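Local coordinates for protein oligogalacturonate lyase (Vibrio parahaemolyticus RIMD 2210633, PDB 3C5M) that probably cleaves, by beta-elimination, short galacturonate oligomers derived from pectin, using a manganese ion bound within a seven-bladed beta-propeller, at residues 244-248 / 249-253; 356-359 / 360-364. One frame throughout, in Å; residues are numbered along the deposited sequence.

Contact 1. Residues 244-248 / 249-253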
ATOM      1  N   PHE A 244       9.321  -2.075   1.246  1.00 18.60           N
ATOM      2  CA  PHE A 244       8.193  -2.432   2.080  1.00 35.34           C
ATOM      3  C   PHE A 244       8.615  -3.480   3.119  1.00 31.56           C
ATOM      4  O   PHE A 244       9.405  -4.376   2.836  1.00 25.52           O
ATOM      5  CB  PHE A 244       7.040  -2.956   1.211  1.00 35.79           C
ATOM      6  CG  PHE A 244       7.284  -4.318   0.625  1.00 36.61           C
ATOM      7  CD1 PHE A 244       6.885  -5.461   1.310  1.00 33.21           C
ATOM      8  CD2 PHE A 244       7.925  -4.460  -0.603  1.00 32.89           C
ATOM      9  CE1 PHE A 244       7.117  -6.726   0.783  1.00 42.10           C
ATOM     10  CE2 PHE A 244       8.167  -5.725  -1.143  1.00 39.17           C
ATOM     11  CZ  PHE A 244       7.762  -6.859  -0.454  1.00 41.36           C
ATOM     12  N   TRP A 245       8.102  -3.336   4.333  1.00 35.80           N
ATOM     13  CA  TRP A 245       8.411  -4.262   5.400  1.00 32.81           C
ATOM     14  C   TRP A 245       7.726  -5.570   5.089  1.00 32.96           C
ATOM     15  O   TRP A 245       6.596  -5.582   4.607  1.00 36.82           O
ATOM     16  CB  TRP A 245       7.875  -3.739   6.735  1.00 34.93           C
ATOM     17  CG  TRP A 245       8.724  -2.712   7.395  1.00 36.78           C
ATOM     18  CD1 TRP A 245       8.356  -1.448   7.754  1.00 37.24           C
ATOM     19  CD2 TRP A 245      10.087  -2.861   7.786  1.00 40.15           C
ATOM     20  NE1 TRP A 245       9.408  -0.798   8.343  1.00 48.85           N
ATOM     21  CE2 TRP A 245      10.489  -1.641   8.375  1.00 46.39           C
ATOM     22  CE3 TRP A 245      11.014  -3.904   7.697  1.00 36.11           C
ATOM     23  CZ2 TRP A 245      11.784  -1.437   8.875  1.00 45.33           C
ATOM     24  CZ3 TRP A 245      12.299  -3.702   8.192  1.00 43.49           C
ATOM     25  CH2 TRP A 245      12.670  -2.478   8.772  1.00 36.20           C
ATOM     26  N   ILE A 246       8.409  -6.677   5.336  1.00 34.70           N
ATOM     27  CA  ILE A 246       7.779  -7.963   5.126  1.00 38.97           C
ATOM     28  C   ILE A 246       6.904  -8.115   6.368  1.00 37.98           C
ATOM     29  O   ILE A 246       7.358  -7.878   7.475  1.00 37.22           O
ATOM     30  CB  ILE A 246       8.810  -9.064   5.060  1.00 36.97           C
ATOM     31  CG1 ILE A 246       9.692  -8.844   3.830  1.00 38.49           C
ATOM     32  CG2 ILE A 246       8.121 -10.420   5.025  1.00 38.81           C
ATOM     33  CD1 ILE A 246      10.723  -9.902   3.636  1.00 42.90           C
ATOM     34  N   PRO A 247       5.628  -8.487   6.193  1.00 41.86           N
ATOM     35  CA  PRO A 247       4.662  -8.664   7.283  1.00 40.70           C
ATOM     36  C   PRO A 247       5.199  -9.140   8.649  1.00 45.08           C
ATOM     37  O   PRO A 247       4.895  -8.536   9.673  1.00 43.41           O
ATOM     38  CB  PRO A 247       3.651  -9.630   6.672  1.00 43.09           C
ATOM     39  CG  PRO A 247       3.582  -9.142   5.266  1.00 43.23           C
ATOM     40  CD  PRO A 247       5.049  -8.936   4.911  1.00 41.04           C
ATOM     41  N   ASP A 248       5.984 -10.213   8.668  1.00 44.01           N
ATOM     42  CA  ASP A 248       6.512 -10.718   9.924  1.00 40.26           C
ATOM     43  C   ASP A 248       7.631  -9.829  10.491  1.00 43.02           C
ATOM     44  O   ASP A 248       8.100 -10.049  11.608  1.00 51.80           O
ATOM     45  CB  ASP A 248       7.007 -12.167   9.759  1.00 30.08           C
ATOM     46  CG  ASP A 248       8.253 -12.275   8.889  1.00 43.55           C
ATOM     47  OD1 ASP A 248       8.704 -11.228   8.367  1.00 28.93           O
ATOM     48  OD2 ASP A 248       8.781 -13.409   8.724  1.00 30.25           O
ATOM     49  N   GLY A 249       8.052  -8.825   9.728  1.00 34.10           N
ATOM     50  CA  GLY A 249       9.104  -7.931  10.182  1.00 28.83           C
ATOM     51  C   GLY A 249      10.513  -8.477  10.023  1.00 37.80           C
ATOM     52  O   GLY A 249      11.470  -7.883  10.519  1.00 36.98           O
ATOM     53  N   SER A 250      10.648  -9.593   9.310  1.00 39.55           N
ATOM     54  CA  SER A 250      11.941 -10.238   9.118  1.00 38.51           C
ATOM     55  C   SER A 250      12.944  -9.385   8.363  1.00 39.56           C
ATOM     56  O   SER A 250      14.148  -9.508   8.580  1.00 45.82           O
ATOM     57  CB  SER A 250      11.773 -11.587   8.397  1.00 41.81           C
ATOM     58  OG  SER A 250      11.533 -11.442   7.002  1.00 51.22           O
ATOM     59  N   ALA A 251      12.465  -8.519   7.478  1.00 41.33           N
ATOM     60  CA  ALA A 251      13.374  -7.674   6.715  1.00 44.68           C
ATOM     61  C   ALA A 251      12.672  -6.586   5.914  1.00 43.92           C
ATOM     62  O   ALA A 251      11.446  -6.544   5.840  1.00 48.19           O
ATOM     63  CB  ALA A 251      14.216  -8.541   5.780  1.00 39.96           C
HETATM   64  N   MSE A 252      13.468  -5.704   5.320  1.00 48.14           N
HETATM   65  CA  MSE A 252      12.955  -4.619   4.487  1.00 46.08           C
HETATM   66  C   MSE A 252      13.228  -5.010   3.043  1.00 48.42           C
HETATM   67  O   MSE A 252      14.363  -4.923   2.590  1.00 51.80           O
HETATM   68  CB  MSE A 252      13.691  -3.312   4.793  1.00 46.96           C
HETATM   69  CG  MSE A 252      13.320  -2.132   3.894  1.00 50.10           C
HETATM   70 SE   MSE A 252      11.558  -1.403   4.231  1.00 69.73          SE
HETATM   71  CE  MSE A 252      12.006  -0.044   5.550  1.00 74.03           C
ATOM     72  N   ALA A 253      12.199  -5.447   2.323  1.00 42.87           N
ATOM     73  CA  ALA A 253      12.378  -5.835   0.931  1.00 40.30           C
ATOM     74  C   ALA A 253      12.243  -4.644  -0.010  1.00 43.68           C
ATOM     75  O   ALA A 253      11.431  -3.746   0.220  1.00 39.30           O
ATOM     76  CB  ALA A 253      11.371  -6.917   0.544  1.00 36.65           C
TER

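Contact 2. Residues 356-359 / 360-364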
ATOM      1  N   PRO A 356      -1.722  -5.916  -6.132  1.00 17.64           N
ATOM      2  CA  PRO A 356      -1.868  -7.295  -5.678  1.00 24.27           C
ATOM      3  C   PRO A 356      -1.389  -7.511  -4.249  1.00 22.96           C
ATOM      4  O   PRO A 356      -0.398  -6.944  -3.806  1.00 19.97           O
ATOM      5  CB  PRO A 356      -1.071  -8.089  -6.711  1.00 20.10           C
ATOM      6  CG  PRO A 356      -0.019  -7.125  -7.137  1.00 17.88           C
ATOM      7  CD  PRO A 356      -0.755  -5.811  -7.229  1.00 14.41           C
ATOM      8  N   SER A 357      -2.127  -8.332  -3.526  1.00 21.61           N
ATOM      9  CA  SER A 357      -1.820  -8.625  -2.147  1.00 24.61           C
ATOM     10  C   SER A 357      -2.285 -10.055  -1.894  1.00 30.67           C
ATOM     11  O   SER A 357      -3.282 -10.511  -2.474  1.00 33.74           O
ATOM     12  CB  SER A 357      -2.577  -7.646  -1.249  1.00 31.17           C
ATOM     13  OG  SER A 357      -2.673  -8.125   0.078  1.00 37.52           O
ATOM     14  N   PHE A 358      -1.578 -10.770  -1.033  1.00 25.22           N
ATOM     15  CA  PHE A 358      -1.966 -12.145  -0.748  1.00 32.02           C
ATOM     16  C   PHE A 358      -3.112 -12.207   0.248  1.00 32.56           C
ATOM     17  O   PHE A 358      -3.292 -11.305   1.062  1.00 34.80           O
ATOM     18  CB  PHE A 358      -0.777 -12.954  -0.212  1.00 35.22           C
ATOM     19  CG  PHE A 358       0.169 -13.426  -1.281  1.00 31.18           C
ATOM     20  CD1 PHE A 358       1.379 -12.772  -1.507  1.00 30.31           C
ATOM     21  CD2 PHE A 358      -0.156 -14.519  -2.073  1.00 22.28           C
ATOM     22  CE1 PHE A 358       2.243 -13.209  -2.507  1.00 20.99           C
ATOM     23  CE2 PHE A 358       0.698 -14.955  -3.068  1.00 16.96           C
ATOM     24  CZ  PHE A 358       1.898 -14.299  -3.284  1.00 29.80           C
ATOM     25  N   THR A 359      -3.897 -13.271   0.167  1.00 34.79           N
ATOM     26  CA  THR A 359      -5.014 -13.455   1.076  1.00 37.91           C
ATOM     27  C   THR A 359      -4.371 -13.952   2.374  1.00 39.97           C
ATOM     28  O   THR A 359      -3.265 -14.493   2.340  1.00 33.12           O
ATOM     29  CB  THR A 359      -5.979 -14.502   0.520  1.00 35.71           C
ATOM     30  OG1 THR A 359      -7.088 -14.636   1.401  1.00 51.35           O
ATOM     31  CG2 THR A 359      -5.287 -15.847   0.395  1.00 39.01           C
ATOM     32  N   PRO A 360      -5.046 -13.780   3.528  1.00 43.66           N
ATOM     33  CA  PRO A 360      -4.480 -14.225   4.808  1.00 43.21           C
ATOM     34  C   PRO A 360      -3.929 -15.651   4.901  1.00 43.23           C
ATOM     35  O   PRO A 360      -3.192 -15.958   5.831  1.00 45.68           O
ATOM     36  CB  PRO A 360      -5.610 -13.955   5.812  1.00 32.67           C
ATOM     37  CG  PRO A 360      -6.837 -13.989   4.973  1.00 41.60           C
ATOM     38  CD  PRO A 360      -6.410 -13.261   3.725  1.00 45.54           C
ATOM     39  N   ASN A 361      -4.249 -16.520   3.949  1.00 46.38           N
ATOM     40  CA  ASN A 361      -3.732 -17.888   4.010  1.00 40.20           C
ATOM     41  C   ASN A 361      -3.067 -18.282   2.696  1.00 40.79           C
ATOM     42  O   ASN A 361      -2.783 -19.460   2.471  1.00 30.19           O
ATOM     43  CB  ASN A 361      -4.858 -18.866   4.273  1.00 44.76           C
ATOM     44  CG  ASN A 361      -5.810 -18.921   3.119  1.00 50.27           C
ATOM     45  OD1 ASN A 361      -6.056 -19.991   2.553  1.00 59.21           O
ATOM     46  ND2 ASN A 361      -6.338 -17.747   2.729  1.00 51.19           N
ATOM     47  N   ASP A 362      -2.864 -17.300   1.820  1.00 40.44           N
ATOM     48  CA  ASP A 362      -2.205 -17.518   0.535  1.00 40.46           C
ATOM     49  C   ASP A 362      -2.951 -18.347  -0.497  1.00 37.36           C
ATOM     50  O   ASP A 362      -2.348 -18.849  -1.443  1.00 37.18           O
ATOM     51  CB  ASP A 362      -0.841 -18.148   0.771  1.00 42.84           C
ATOM     52  CG  ASP A 362      -0.011 -17.348   1.714  1.00 47.67           C
ATOM     53  OD1 ASP A 362       1.026 -17.859   2.184  1.00 54.84           O
ATOM     54  OD2 ASP A 362      -0.408 -16.198   1.992  1.00 54.14           O
ATOM     55  N   ASP A 363      -4.252 -18.508  -0.333  1.00 38.80           N
ATOM     56  CA  ASP A 363      -4.969 -19.284  -1.317  1.00 39.75           C
ATOM     57  C   ASP A 363      -5.411 -18.377  -2.470  1.00 39.69           C
ATOM     58  O   ASP A 363      -5.884 -18.850  -3.499  1.00 48.67           O
ATOM     59  CB  ASP A 363      -6.171 -19.991  -0.679  1.00 41.84           C
ATOM     60  CG  ASP A 363      -7.146 -19.026  -0.058  1.00 50.13           C
ATOM     61  OD1 ASP A 363      -7.134 -17.840  -0.459  1.00 61.42           O
ATOM     62  OD2 ASP A 363      -7.933 -19.447   0.815  1.00 54.68           O
ATOM     63  N   GLY A 364      -5.242 -17.073  -2.307  1.00 30.31           N
ATOM     64  CA  GLY A 364      -5.640 -16.171  -3.365  1.00 35.22           C
ATOM     65  C   GLY A 364      -4.914 -14.842  -3.358  1.00 34.34           C
ATOM     66  O   GLY A 364      -4.173 -14.534  -2.425  1.00 35.63           O
TER

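Contact 1. Residues 244-248 / 249-253
Trp-245 and Met-252 meet on one side of a beta hairpin in a Met-aromatic contact. The selenium of Met-252, a selenomethionine, stands over the indole, with SE 4.2 Å from the centroid of the six-membered ring of Trp-245 and 15° off its normal. The terminal methyl lies over the same face, Met-252 CE coming to 3.6 Å from Trp-245 CE2. Bends at chi2 and chi3 of Met-252 bring SE and CE over the ring. At the indole edge, near the ring plane, sits the carbonyl oxygen of Ala-251. The same oxygen accepts the nearly straight bond from Ile-246 N to Ala-251 O (3.1 Å). On the other side of the hairpin Phe-244 lays a ring face against a methyl, with Ala-253 CB 4.1 Å from the centroid of the Phe-244 ring, and Ile-246 CG1 borders the same methyl. Phe-244 and Ala-253 form an antiparallel hydrogen-bonded pair, joined in both directions.

Packing gives way to polar bonding at the more exposed turn. Residues 246-249 make a type I turn ending at Gly-249, whose phi is positive (80°). Asp-248 curls back so that OD1, met from above the carboxylate plane, accepts Ser-250 N at 2.7 Å.

The hairpin links strands 238-245 and 252-258 of one four-stranded propeller blade. Trp-245 and Met-252 face the preceding blade, where Ile-194 O accepts a hydrogen bond from Trp-245 NE1 and Leu-220 touches both side chains, whereas Phe-244 and Ile-246 pack on strand 285-290 of the next.

Contact 2. Residues 356-359 / 360-364
Thr-359 turns its side chain across the pyrrolidine ring of Pro-360, the two meeting at about a right angle. Its hydroxyl is placed there by the first torsion, which sets OG1 opposite the backbone N (chi1 -178°) and beside the carbonyl carbon, by the CD side of the Pro-360 ring. The methyl branch is directed instead into the bend of the chain, toward Asn-361.

Two backbone bonds define the loop. Asp-362 N donates to Thr-359 O at 2.9 Å, reaching that oxygen from well above the carbonyl plane (56° out of it) and closing a type I turn over residues 359-362. Beyond the turn, Thr-359 N gives its hydrogen to Gly-364 O, also at 2.9 Å, and this bond brings the two ends of the loop together. Asp-362 has a positive phi (68°), which helps the chain to reverse. Its carboxylate is directed back toward residues 356-359, OD2 lying 3.9 Å from Phe-358 CB, and the same OD2 is held by Asn-291 ND2.

Phe-358 marks the buried end, packing on Leu-296 and Val-298 of strand 296-301 and on Val-365, whereas Asn-361 and Asp-363 are exposed.

This is the type I turn-containing loop of the beta hairpin 357-369. The blade's innermost strand, 357-358, begins two residues after the manganese ligand His-355, and strands 12-15 and 22-25 from the N terminus complete that blade, a velcro closure.

Both contacts are local and lie in series along the chain. From the N terminus, contact 1 comes first, closing the hairpin between strands 238-245 and 252-258. The chain then builds the rest of that blade and the whole of the next, strands 285-290 to 334-337, before contact 2 closes the loop between strands 357-358 and 364-369. Neither encloses or crosses the other; their centres are 16 Å apart and their nearest atoms about 8 Å. The intervening blade ties them together: contact 1 packs on its strand 285-290, which carries the manganese ligand His-287, and contact 2 packs on its strand 296-301. The remaining metal ligands, Gln-350, His-353 and His-355, lie within six residues before contact 2.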